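Local coordinates for protein argonaute (Methanocaldococcus jannaschii, PDB 5G5S) that uses short single-stranded DNA guides to bind and slice complementary target DNA, and may thereby defend the cell against invading genetic elements, at residues 25-31 with 60-66; 174-180 with 443-449; 344-350 with 486-492. All coordinates share one frame. Numbering follows the deposited sequence.

Contact 1 (25-31 with 60-66)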
loop_
_atom_site.group_PDB
_atom_site.type_symbol
_atom_site.label_atom_id
_atom_site.label_comp_id
_atom_site.label_asym_id
_atom_site.label_seq_id
_atom_site.Cartn_x
_atom_site.Cartn_y
_atom_site.Cartn_z
ATOM N N GLU A 25 -34.582 10.413 15.110
ATOM C CA GLU A 25 -33.995 11.693 15.463
ATOM C C GLU A 25 -32.599 11.591 16.064
ATOM O O GLU A 25 -32.234 10.559 16.631
ATOM C CB GLU A 25 -34.915 12.430 16.462
ATOM C CG GLU A 25 -36.151 13.058 15.847
ATOM C CD GLU A 25 -37.172 13.578 16.839
ATOM O OE1 GLU A 25 -36.773 14.084 17.914
ATOM O OE2 GLU A 25 -38.381 13.508 16.523
ATOM N N VAL A 26 -31.838 12.697 15.959
ATOM C CA VAL A 26 -30.523 12.889 16.572
ATOM C C VAL A 26 -30.667 13.967 17.658
ATOM O O VAL A 26 -31.488 14.885 17.536
ATOM C CB VAL A 26 -29.348 13.129 15.595
ATOM C CG1 VAL A 26 -29.193 11.959 14.637
ATOM C CG2 VAL A 26 -29.477 14.452 14.843
ATOM N N HIS A 27 -29.927 13.813 18.750
ATOM C CA HIS A 27 -30.083 14.704 19.884
ATOM C C HIS A 27 -28.789 15.362 20.323
ATOM O O HIS A 27 -27.772 14.690 20.510
ATOM C CB HIS A 27 -30.805 13.961 21.017
ATOM C CG HIS A 27 -32.018 13.231 20.531
ATOM N ND1 HIS A 27 -33.256 13.855 20.462
ATOM C CD2 HIS A 27 -32.123 11.993 19.994
ATOM C CE1 HIS A 27 -34.077 12.958 19.938
ATOM N NE2 HIS A 27 -33.439 11.825 19.636
ATOM N N PHE A 28 -28.832 16.696 20.449
ATOM C CA PHE A 28 -27.690 17.523 20.829
ATOM C C PHE A 28 -27.635 17.735 22.327
ATOM O O PHE A 28 -28.643 18.085 22.946
ATOM C CB PHE A 28 -27.685 18.856 20.051
ATOM C CG PHE A 28 -27.595 18.640 18.561
ATOM C CD1 PHE A 28 -26.361 18.470 17.938
ATOM C CD2 PHE A 28 -28.746 18.534 17.786
ATOM C CE1 PHE A 28 -26.278 18.229 16.562
ATOM C CE2 PHE A 28 -28.666 18.274 16.415
ATOM C CZ PHE A 28 -27.433 18.119 15.812
ATOM N N TYR A 29 -26.454 17.467 22.909
ATOM C CA TYR A 29 -26.180 17.594 24.337
ATOM C C TYR A 29 -24.831 18.249 24.582
ATOM O O TYR A 29 -23.968 18.246 23.707
ATOM C CB TYR A 29 -26.184 16.213 25.021
ATOM C CG TYR A 29 -27.499 15.470 24.955
ATOM C CD1 TYR A 29 -28.525 15.748 25.853
ATOM C CD2 TYR A 29 -27.693 14.436 24.044
ATOM C CE1 TYR A 29 -29.733 15.056 25.810
ATOM C CE2 TYR A 29 -28.894 13.731 23.996
ATOM C CZ TYR A 29 -29.918 14.056 24.873
ATOM O OH TYR A 29 -31.113 13.380 24.828
ATOM N N ARG A 30 -24.658 18.806 25.786
ATOM C CA ARG A 30 -23.407 19.378 26.279
ATOM C C ARG A 30 -23.218 18.927 27.725
ATOM O O ARG A 30 -24.211 18.717 28.431
ATOM C CB ARG A 30 -23.344 20.919 26.129
ATOM C CG ARG A 30 -24.247 21.735 27.069
ATOM C CD ARG A 30 -24.037 23.233 26.914
ATOM N NE ARG A 30 -24.726 23.756 25.733
ATOM C CZ ARG A 30 -24.646 25.010 25.303
ATOM N NH1 ARG A 30 -23.901 25.897 25.952
ATOM N NH2 ARG A 30 -25.308 25.388 24.218
ATOM N N ILE A 31 -21.958 18.736 28.151
ATOM C CA ILE A 31 -21.655 18.333 29.526
ATOM C C ILE A 31 -21.903 19.572 30.395
ATOM O O ILE A 31 -21.200 20.577 30.244
ATOM C CB ILE A 31 -20.204 17.758 29.709
ATOM C CG1 ILE A 31 -19.747 16.813 28.557
ATOM C CG2 ILE A 31 -19.992 17.142 31.109
ATOM C CD1 ILE A 31 -20.267 15.341 28.557
ATOM N N PHE A 60 -21.903 17.545 21.908
ATOM C CA PHE A 60 -21.921 16.316 21.131
ATOM C C PHE A 60 -23.325 16.007 20.605
ATOM O O PHE A 60 -24.275 16.725 20.922
ATOM C CB PHE A 60 -21.353 15.141 21.973
ATOM C CG PHE A 60 -22.079 14.826 23.266
ATOM C CD1 PHE A 60 -21.920 15.631 24.390
ATOM C CD2 PHE A 60 -22.880 13.697 23.375
ATOM C CE1 PHE A 60 -22.594 15.344 25.581
ATOM C CE2 PHE A 60 -23.548 13.406 24.571
ATOM C CZ PHE A 60 -23.389 14.224 25.670
ATOM N N VAL A 61 -23.438 14.959 19.773
ATOM C CA VAL A 61 -24.700 14.507 19.190
ATOM C C VAL A 61 -24.843 12.995 19.401
ATOM O O VAL A 61 -23.890 12.252 19.177
ATOM C CB VAL A 61 -24.898 14.968 17.711
ATOM C CG1 VAL A 61 -23.796 14.444 16.785
ATOM C CG2 VAL A 61 -26.285 14.598 17.184
ATOM N N LEU A 62 -26.015 12.565 19.889
ATOM C CA LEU A 62 -26.325 11.157 20.136
ATOM C C LEU A 62 -27.432 10.675 19.188
ATOM O O LEU A 62 -28.352 11.446 18.886
ATOM C CB LEU A 62 -26.747 10.912 21.601
ATOM C CG LEU A 62 -25.688 11.071 22.698
ATOM C CD1 LEU A 62 -26.318 10.959 24.063
ATOM C CD2 LEU A 62 -24.549 10.055 22.562
ATOM N N PRO A 63 -27.385 9.396 18.736
ATOM C CA PRO A 63 -28.454 8.896 17.849
ATOM C C PRO A 63 -29.752 8.534 18.587
ATOM O O PRO A 63 -30.688 8.017 17.976
ATOM C CB PRO A 63 -27.810 7.677 17.192
ATOM C CG PRO A 63 -26.833 7.181 18.200
ATOM C CD PRO A 63 -26.362 8.359 18.995
ATOM N N TYR A 64 -29.803 8.804 19.898
ATOM C CA TYR A 64 -30.932 8.491 20.770
ATOM C C TYR A 64 -31.068 9.524 21.881
ATOM O O TYR A 64 -30.132 10.290 22.150
ATOM C CB TYR A 64 -30.766 7.076 21.379
ATOM C CG TYR A 64 -29.453 6.873 22.105
ATOM C CD1 TYR A 64 -28.306 6.491 21.416
ATOM C CD2 TYR A 64 -29.349 7.092 23.475
ATOM C CE1 TYR A 64 -27.086 6.340 22.069
ATOM C CE2 TYR A 64 -28.137 6.929 24.143
ATOM C CZ TYR A 64 -27.009 6.550 23.433
ATOM O OH TYR A 64 -25.812 6.379 24.074
ATOM N N LYS A 65 -32.241 9.543 22.522
ATOM C CA LYS A 65 -32.519 10.425 23.644
ATOM C C LYS A 65 -32.155 9.661 24.912
ATOM O O LYS A 65 -32.469 8.470 25.036
ATOM C CB LYS A 65 -34.000 10.846 23.651
ATOM C CG LYS A 65 -34.269 12.166 24.374
ATOM C CD LYS A 65 -35.696 12.660 24.153
ATOM C CE LYS A 65 -35.823 13.580 22.959
ATOM N NZ LYS A 65 -37.245 13.858 22.620
ATOM N N VAL A 66 -31.453 10.334 25.830
ATOM C CA VAL A 66 -31.046 9.760 27.109
ATOM C C VAL A 66 -31.850 10.416 28.243
ATOM O O VAL A 66 -31.881 11.644 28.358
ATOM C CB VAL A 66 -29.501 9.732 27.317
ATOM C CG1 VAL A 66 -28.861 11.097 27.078
ATOM C CG2 VAL A 66 -29.114 9.161 28.680
#

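Contact 2 (174-180 with 443-449)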
loop_
_atom_site.group_PDB
_atom_site.type_symbol
_atom_site.label_atom_id
_atom_site.label_comp_id
_atom_site.label_asym_id
_atom_site.label_seq_id
_atom_site.Cartn_x
_atom_site.Cartn_y
_atom_site.Cartn_z
ATOM N N ASP A 174 18.772 -13.504 12.435
ATOM C CA ASP A 174 19.536 -12.677 11.493
ATOM C C ASP A 174 18.965 -11.250 11.463
ATOM O O ASP A 174 17.801 -11.070 11.092
ATOM C CB ASP A 174 19.475 -13.307 10.082
ATOM C CG ASP A 174 20.596 -12.920 9.126
ATOM O OD1 ASP A 174 20.844 -11.700 8.955
ATOM O OD2 ASP A 174 21.178 -13.833 8.496
ATOM N N LYS A 175 19.784 -10.238 11.832
ATOM C CA LYS A 175 19.390 -8.819 11.861
ATOM C C LYS A 175 18.941 -8.291 10.493
ATOM O O LYS A 175 18.065 -7.424 10.423
ATOM C CB LYS A 175 20.522 -7.947 12.425
ATOM N N ALA A 176 19.542 -8.822 9.410
ATOM C CA ALA A 176 19.213 -8.458 8.031
ATOM C C ALA A 176 17.795 -8.926 7.661
ATOM O O ALA A 176 17.031 -8.121 7.134
ATOM C CB ALA A 176 20.236 -9.037 7.072
ATOM N N LEU A 177 17.427 -10.194 7.989
ATOM C CA LEU A 177 16.095 -10.749 7.716
ATOM C C LEU A 177 15.019 -9.979 8.451
ATOM O O LEU A 177 13.911 -9.854 7.935
ATOM C CB LEU A 177 15.985 -12.243 8.079
ATOM C CG LEU A 177 16.507 -13.297 7.090
ATOM C CD1 LEU A 177 15.950 -14.658 7.437
ATOM C CD2 LEU A 177 16.129 -12.979 5.636
ATOM N N LEU A 178 15.346 -9.457 9.645
ATOM C CA LEU A 178 14.446 -8.644 10.455
ATOM C C LEU A 178 14.044 -7.352 9.721
ATOM O O LEU A 178 12.876 -6.972 9.768
ATOM C CB LEU A 178 15.082 -8.326 11.818
ATOM C CG LEU A 178 14.136 -7.800 12.895
ATOM C CD1 LEU A 178 13.125 -8.853 13.307
ATOM C CD2 LEU A 178 14.903 -7.321 14.104
ATOM N N GLU A 179 15.001 -6.716 9.012
ATOM C CA GLU A 179 14.782 -5.484 8.233
ATOM C C GLU A 179 13.760 -5.696 7.109
ATOM O O GLU A 179 12.974 -4.798 6.824
ATOM C CB GLU A 179 16.105 -4.922 7.686
ATOM C CG GLU A 179 17.103 -4.577 8.781
ATOM C CD GLU A 179 18.459 -4.036 8.373
ATOM O OE1 GLU A 179 18.887 -4.262 7.217
ATOM O OE2 GLU A 179 19.116 -3.416 9.239
ATOM N N GLU A 180 13.730 -6.907 6.524
ATOM C CA GLU A 180 12.780 -7.301 5.482
ATOM C C GLU A 180 11.327 -7.346 5.995
ATOM O O GLU A 180 10.404 -7.460 5.187
ATOM C CB GLU A 180 13.175 -8.667 4.894
ATOM C CG GLU A 180 14.268 -8.596 3.844
ATOM C CD GLU A 180 14.083 -7.538 2.775
ATOM O OE1 GLU A 180 13.021 -7.536 2.108
ATOM O OE2 GLU A 180 14.993 -6.690 2.625
ATOM N N TYR A 443 16.283 -13.393 1.569
ATOM C CA TYR A 443 17.739 -13.316 1.445
ATOM C C TYR A 443 18.120 -12.741 0.078
ATOM O O TYR A 443 19.124 -12.043 -0.028
ATOM C CB TYR A 443 18.410 -14.682 1.678
ATOM C CG TYR A 443 18.521 -15.106 3.130
ATOM C CD1 TYR A 443 19.291 -14.378 4.035
ATOM C CD2 TYR A 443 17.926 -16.281 3.581
ATOM C CE1 TYR A 443 19.414 -14.775 5.365
ATOM C CE2 TYR A 443 18.055 -16.698 4.906
ATOM C CZ TYR A 443 18.805 -15.944 5.796
ATOM O OH TYR A 443 18.933 -16.353 7.105
ATOM N N TYR A 444 17.287 -12.986 -0.957
ATOM C CA TYR A 444 17.472 -12.424 -2.299
ATOM C C TYR A 444 17.240 -10.917 -2.274
ATOM O O TYR A 444 17.938 -10.180 -2.972
ATOM C CB TYR A 444 16.551 -13.100 -3.330
ATOM C CG TYR A 444 16.887 -14.551 -3.623
ATOM C CD1 TYR A 444 18.165 -14.924 -4.037
ATOM C CD2 TYR A 444 15.906 -15.537 -3.572
ATOM C CE1 TYR A 444 18.474 -16.256 -4.322
ATOM C CE2 TYR A 444 16.194 -16.865 -3.886
ATOM C CZ TYR A 444 17.483 -17.221 -4.245
ATOM O OH TYR A 444 17.776 -18.523 -4.547
ATOM N N GLU A 445 16.285 -10.459 -1.437
ATOM C CA GLU A 445 15.973 -9.038 -1.231
ATOM C C GLU A 445 17.115 -8.384 -0.425
ATOM O O GLU A 445 17.444 -7.218 -0.663
ATOM C CB GLU A 445 14.619 -8.868 -0.510
ATOM C CG GLU A 445 13.395 -9.279 -1.323
ATOM C CD GLU A 445 13.159 -8.499 -2.601
ATOM O OE1 GLU A 445 13.287 -7.251 -2.584
ATOM O OE2 GLU A 445 12.855 -9.144 -3.630
ATOM N N ILE A 446 17.728 -9.154 0.512
ATOM C CA ILE A 446 18.893 -8.721 1.302
ATOM C C ILE A 446 20.053 -8.477 0.342
ATOM O O ILE A 446 20.728 -7.457 0.459
ATOM C CB ILE A 446 19.245 -9.720 2.458
ATOM C CG1 ILE A 446 18.197 -9.678 3.589
ATOM C CG2 ILE A 446 20.668 -9.534 3.019
ATOM C CD1 ILE A 446 17.871 -8.268 4.123
ATOM N N LEU A 447 20.233 -9.388 -0.641
ATOM C CA LEU A 447 21.269 -9.292 -1.666
ATOM C C LEU A 447 21.109 -8.029 -2.510
ATOM O O LEU A 447 22.082 -7.315 -2.687
ATOM C CB LEU A 447 21.333 -10.563 -2.546
ATOM C CG LEU A 447 22.540 -10.670 -3.510
ATOM C CD1 LEU A 447 23.848 -10.806 -2.754
ATOM C CD2 LEU A 447 22.376 -11.822 -4.481
ATOM N N LYS A 448 19.890 -7.722 -2.975
ATOM C CA LYS A 448 19.608 -6.525 -3.784
ATOM C C LYS A 448 19.945 -5.217 -3.067
ATOM O O LYS A 448 20.577 -4.330 -3.654
ATOM C CB LYS A 448 18.153 -6.502 -4.235
ATOM C CG LYS A 448 17.818 -7.575 -5.253
ATOM C CD LYS A 448 16.558 -7.222 -6.043
ATOM C CE LYS A 448 15.277 -7.319 -5.257
ATOM N NZ LYS A 448 14.096 -7.154 -6.145
ATOM N N LYS A 449 19.497 -5.110 -1.811
ATOM C CA LYS A 449 19.681 -3.965 -0.931
ATOM C C LYS A 449 21.172 -3.661 -0.719
ATOM O O LYS A 449 21.606 -2.544 -0.996
ATOM C CB LYS A 449 18.942 -4.215 0.394
ATOM C CG LYS A 449 18.999 -3.075 1.394
ATOM C CD LYS A 449 18.171 -3.405 2.616
ATOM C CE LYS A 449 18.908 -4.172 3.687
ATOM N NZ LYS A 449 17.965 -4.799 4.653
#

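Contact 3 (344-350 with 486-492)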
loop_
_atom_site.group_PDB
_atom_site.type_symbol
_atom_site.label_atom_id
_atom_site.label_comp_id
_atom_site.label_asym_id
_atom_site.label_seq_id
_atom_site.Cartn_x
_atom_site.Cartn_y
_atom_site.Cartn_z
ATOM N N TYR A 344 10.138 -1.737 -30.513
ATOM C CA TYR A 344 9.693 -0.572 -29.751
ATOM C C TYR A 344 10.847 0.061 -28.981
ATOM O O TYR A 344 11.594 -0.644 -28.287
ATOM C CB TYR A 344 8.558 -0.952 -28.794
ATOM C CG TYR A 344 7.330 -1.504 -29.481
ATOM C CD1 TYR A 344 6.595 -0.725 -30.371
ATOM C CD2 TYR A 344 6.874 -2.788 -29.208
ATOM C CE1 TYR A 344 5.449 -1.221 -30.989
ATOM C CE2 TYR A 344 5.722 -3.289 -29.809
ATOM C CZ TYR A 344 5.011 -2.501 -30.698
ATOM O OH TYR A 344 3.871 -2.989 -31.291
ATOM N N LEU A 345 10.983 1.398 -29.099
ATOM C CA LEU A 345 12.045 2.176 -28.455
ATOM C C LEU A 345 11.535 3.115 -27.338
ATOM O O LEU A 345 10.372 3.542 -27.381
ATOM C CB LEU A 345 12.892 2.922 -29.510
ATOM C CG LEU A 345 13.631 2.045 -30.555
ATOM C CD1 LEU A 345 14.223 2.890 -31.640
ATOM C CD2 LEU A 345 14.733 1.198 -29.909
ATOM N N PRO A 346 12.364 3.408 -26.302
ATOM C CA PRO A 346 11.883 4.244 -25.192
ATOM C C PRO A 346 11.728 5.724 -25.507
ATOM O O PRO A 346 12.433 6.250 -26.362
ATOM C CB PRO A 346 12.942 4.022 -24.113
ATOM C CG PRO A 346 14.180 3.758 -24.863
ATOM C CD PRO A 346 13.752 2.957 -26.056
ATOM N N TYR A 347 10.808 6.387 -24.795
ATOM C CA TYR A 347 10.540 7.823 -24.909
ATOM C C TYR A 347 11.701 8.658 -24.389
ATOM O O TYR A 347 12.002 9.691 -24.982
ATOM C CB TYR A 347 9.250 8.208 -24.153
ATOM C CG TYR A 347 8.085 8.483 -25.072
ATOM C CD1 TYR A 347 7.358 7.439 -25.639
ATOM C CD2 TYR A 347 7.720 9.787 -25.396
ATOM C CE1 TYR A 347 6.301 7.686 -26.514
ATOM C CE2 TYR A 347 6.653 10.048 -26.255
ATOM C CZ TYR A 347 5.948 8.993 -26.815
ATOM O OH TYR A 347 4.888 9.237 -27.650
ATOM N N ASP A 348 12.332 8.229 -23.274
ATOM C CA ASP A 348 13.468 8.923 -22.664
ATOM C C ASP A 348 14.309 7.997 -21.789
ATOM O O ASP A 348 13.768 7.180 -21.046
ATOM C CB ASP A 348 13.006 10.160 -21.852
ATOM C CG ASP A 348 14.121 11.111 -21.445
ATOM O OD1 ASP A 348 14.982 11.430 -22.305
ATOM O OD2 ASP A 348 14.103 11.586 -20.286
ATOM N N VAL A 349 15.635 8.146 -21.877
ATOM C CA VAL A 349 16.638 7.417 -21.096
ATOM C C VAL A 349 17.415 8.497 -20.295
ATOM O O VAL A 349 17.835 9.488 -20.905
ATOM C CB VAL A 349 17.577 6.571 -22.012
ATOM C CG1 VAL A 349 18.678 5.882 -21.206
ATOM C CG2 VAL A 349 16.790 5.541 -22.821
ATOM N N PRO A 350 17.597 8.368 -18.951
ATOM C CA PRO A 350 18.326 9.419 -18.210
ATOM C C PRO A 350 19.751 9.625 -18.717
ATOM O O PRO A 350 20.382 8.656 -19.141
ATOM C CB PRO A 350 18.312 8.915 -16.762
ATOM C CG PRO A 350 17.193 7.941 -16.707
ATOM C CD PRO A 350 17.161 7.285 -18.046
ATOM N N LEU A 486 16.140 1.145 -13.952
ATOM C CA LEU A 486 17.152 2.034 -14.532
ATOM C C LEU A 486 16.595 3.423 -14.896
ATOM O O LEU A 486 17.270 4.200 -15.576
ATOM C CB LEU A 486 17.899 1.373 -15.708
ATOM C CG LEU A 486 18.802 0.184 -15.355
ATOM C CD1 LEU A 486 19.072 -0.662 -16.575
ATOM C CD2 LEU A 486 20.113 0.633 -14.703
ATOM N N GLY A 487 15.385 3.724 -14.397
ATOM C CA GLY A 487 14.672 4.982 -14.607
ATOM C C GLY A 487 14.383 5.306 -16.056
ATOM O O GLY A 487 14.224 6.473 -16.409
ATOM N N ILE A 488 14.327 4.281 -16.909
ATOM C CA ILE A 488 14.054 4.450 -18.335
ATOM C C ILE A 488 12.550 4.652 -18.545
ATOM O O ILE A 488 11.751 3.811 -18.141
ATOM C CB ILE A 488 14.675 3.300 -19.199
ATOM C CG1 ILE A 488 16.218 3.344 -19.115
ATOM C CG2 ILE A 488 14.205 3.379 -20.664
ATOM C CD1 ILE A 488 16.974 2.065 -19.508
ATOM N N LYS A 489 12.181 5.782 -19.160
ATOM C CA LYS A 489 10.796 6.149 -19.463
ATOM C C LYS A 489 10.452 5.475 -20.777
ATOM O O LYS A 489 10.517 6.102 -21.830
ATOM C CB LYS A 489 10.657 7.686 -19.586
ATOM C CG LYS A 489 10.545 8.406 -18.267
ATOM C CD LYS A 489 11.881 8.704 -17.636
ATOM C CE LYS A 489 11.769 8.673 -16.137
ATOM N NZ LYS A 489 13.094 8.894 -15.527
ATOM N N TYR A 490 10.145 4.179 -20.723
ATOM C CA TYR A 490 9.866 3.412 -21.934
ATOM C C TYR A 490 8.551 3.785 -22.626
ATOM O O TYR A 490 8.554 4.167 -23.801
ATOM C CB TYR A 490 9.984 1.900 -21.690
ATOM C CG TYR A 490 10.701 1.193 -22.811
ATOM C CD1 TYR A 490 10.099 1.028 -24.056
ATOM C CD2 TYR A 490 11.999 0.725 -22.646
ATOM C CE1 TYR A 490 10.766 0.398 -25.104
ATOM C CE2 TYR A 490 12.669 0.075 -23.679
ATOM C CZ TYR A 490 12.052 -0.079 -24.911
ATOM O OH TYR A 490 12.714 -0.696 -25.940
ATOM N N PHE A 491 7.447 3.706 -21.891
ATOM C CA PHE A 491 6.117 3.998 -22.413
ATOM C C PHE A 491 5.458 5.142 -21.656
ATOM O O PHE A 491 5.758 5.360 -20.481
ATOM C CB PHE A 491 5.231 2.728 -22.393
ATOM C CG PHE A 491 5.124 2.045 -21.051
ATOM C CD1 PHE A 491 6.056 1.089 -20.662
ATOM C CD2 PHE A 491 4.084 2.347 -20.180
ATOM C CE1 PHE A 491 5.974 0.480 -19.403
ATOM C CE2 PHE A 491 3.994 1.729 -18.928
ATOM C CZ PHE A 491 4.946 0.811 -18.543
ATOM N N ILE A 492 4.587 5.894 -22.340
ATOM C CA ILE A 492 3.831 7.003 -21.751
ATOM C C ILE A 492 2.326 6.775 -21.987
ATOM O O ILE A 492 1.951 5.797 -22.639
ATOM C CB ILE A 492 4.333 8.411 -22.213
ATOM C CG1 ILE A 492 4.121 8.645 -23.722
ATOM C CG2 ILE A 492 5.790 8.664 -21.800
ATOM C CD1 ILE A 492 3.437 9.910 -24.061
#

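Contact 1 (25-31 with 60-66)
Four backbone hydrogen bonds join strand 25-31 to residues 60-62 as antiparallel neighbours. H27 N to L62 O and L62 N to H27 O are both 2.8 Å; Y29 N to F60 O is 3.0 Å and F60 N to Y29 O 2.8 Å. F28 and V61 form the non-hydrogen-bonded pair between them. After L62 the chain leaves the strand and, from P63 on, folds back over the face that carries H27 and Y29, where V66 N donates to Y29 OH (3.2 Å). There K65 CB lies 4.2 Å from the centroid of the H27 ring and V66 CG1 4.2 Å from that of Y29, both CH-pi contacts, while Y29 CB sits over the F60 ring. On the other face V61 CG2 packs on the F28 ring and against V26 CB (3.8 Å). These are the two central strands of the N-terminal domain's four-stranded sheet: 84-91 flanks 25-31, with S89 bonded to H27 ND1, and 51-54 flanks 59-62. Helix 97-111 covers V26 and V61 through L103; helix 41-47 meets I31 and F60.

Contact 2 (174-180 with 443-449)
One salt bridge carries the polar part of this interface between the PAZ and Mid domains: K449 NZ donates to E179 OE1 at 2.8 Å. The same ammonium also donates to the backbone carbonyl of K698, so it ties both partners to a third part of the chain. E180 OE2, 4.1 Å from K449 NZ, adds a second negative charge nearby but is too far for a salt bridge. E180 OE1 forms a long, weak ion pair with K698 instead, and rests 3.3 Å from E445 CB. D174 uses OD1 within its own segment: as N-cap of helix 175-179 it accepts from A176 N (3.2 Å). Its OD2 comes within 3.7 Å of Y443 OH, without a hydrogen bond. E445 turns the end of its side chain away from the PAZ helix towards K448, whose NZ lies 3.4 Å from E445 OE2 in a weak salt bridge and also donates to N460 OD1.

Between these charges the two helices cross almost perpendicularly, at 92°, with axes 9.5 Å apart. I446 points into the crossing and sets its CD1 3.9 Å from A176 CB and 3.1 Å from A176 O. L177 lies over the face of the Y443 ring, with CD2 3.8 Å from the ring centroid, a CH-pi contact.

The buried area is modest, 418 Å², and a single direct salt bridge flanks a small apolar patch. Such chemistry is consistent with a contact that can part, since PAZ and Mid separate when guide DNA binds.

Contact 3 (344-350 with 486-492)
K489 O is shared by two successive backbone amides of the other segment: D348 N donates to it at 3.1 Å, and Y347 N, at 3.0 Å, makes a weak bond with it and another weak one to Y490 O (3.3 Å). Y347 and D348 thus both face K489, a classic beta bulge, and K489 N returns a bond to D348 O (2.8 Å), completing a single antiparallel bridge. K489 is also the centre of an inverse gamma turn. Just before it, G487, with positive phi, is the C' residue of the Schellman motif that ends helix 473-485; its carbonyl O accepts from K489 NZ (2.8 Å). The bridge therefore ties the entry to the Mid domain, just ahead of strand 357-365, to the chain leaving its last helix for the PIWI fold. Y490 swings its ring beneath P346, whose CB stands 3.8 Å from the ring centroid, and its OH donates to Y344 O at 2.6 Å. I492 CG1 lies 3.6 Å from the centroid of the Y347 ring, and I488 CG2 touches P346 CB (3.7 Å) and V349 CG2 (4.0 Å). D348 OD1 is held by R354, and strand 314-317 lies alongside, its backbone bonded to L345 and I492.

Overall arrangement
Contact 1 stands apart in the N-terminal domain, its centre 54 Å from that of contact 2 and 59 Å from that of contact 3, across the centre of the chain from both. Contacts 2 and 3 each involve the Mid domain; their centres are 30 Å apart, their nearest atoms about 12 Å, and their segments alternate along the chain. Both approach the pocket for the guide's 5' phosphate: the side chain of Q459, a metal ligand there, is about 6 Å from that of E445 in contact 2 and about 9 Å from that of L486 in contact 3. Contact 1 lies nearer another guide-binding residue, with about 9 Å between the side chains of P63 and K109.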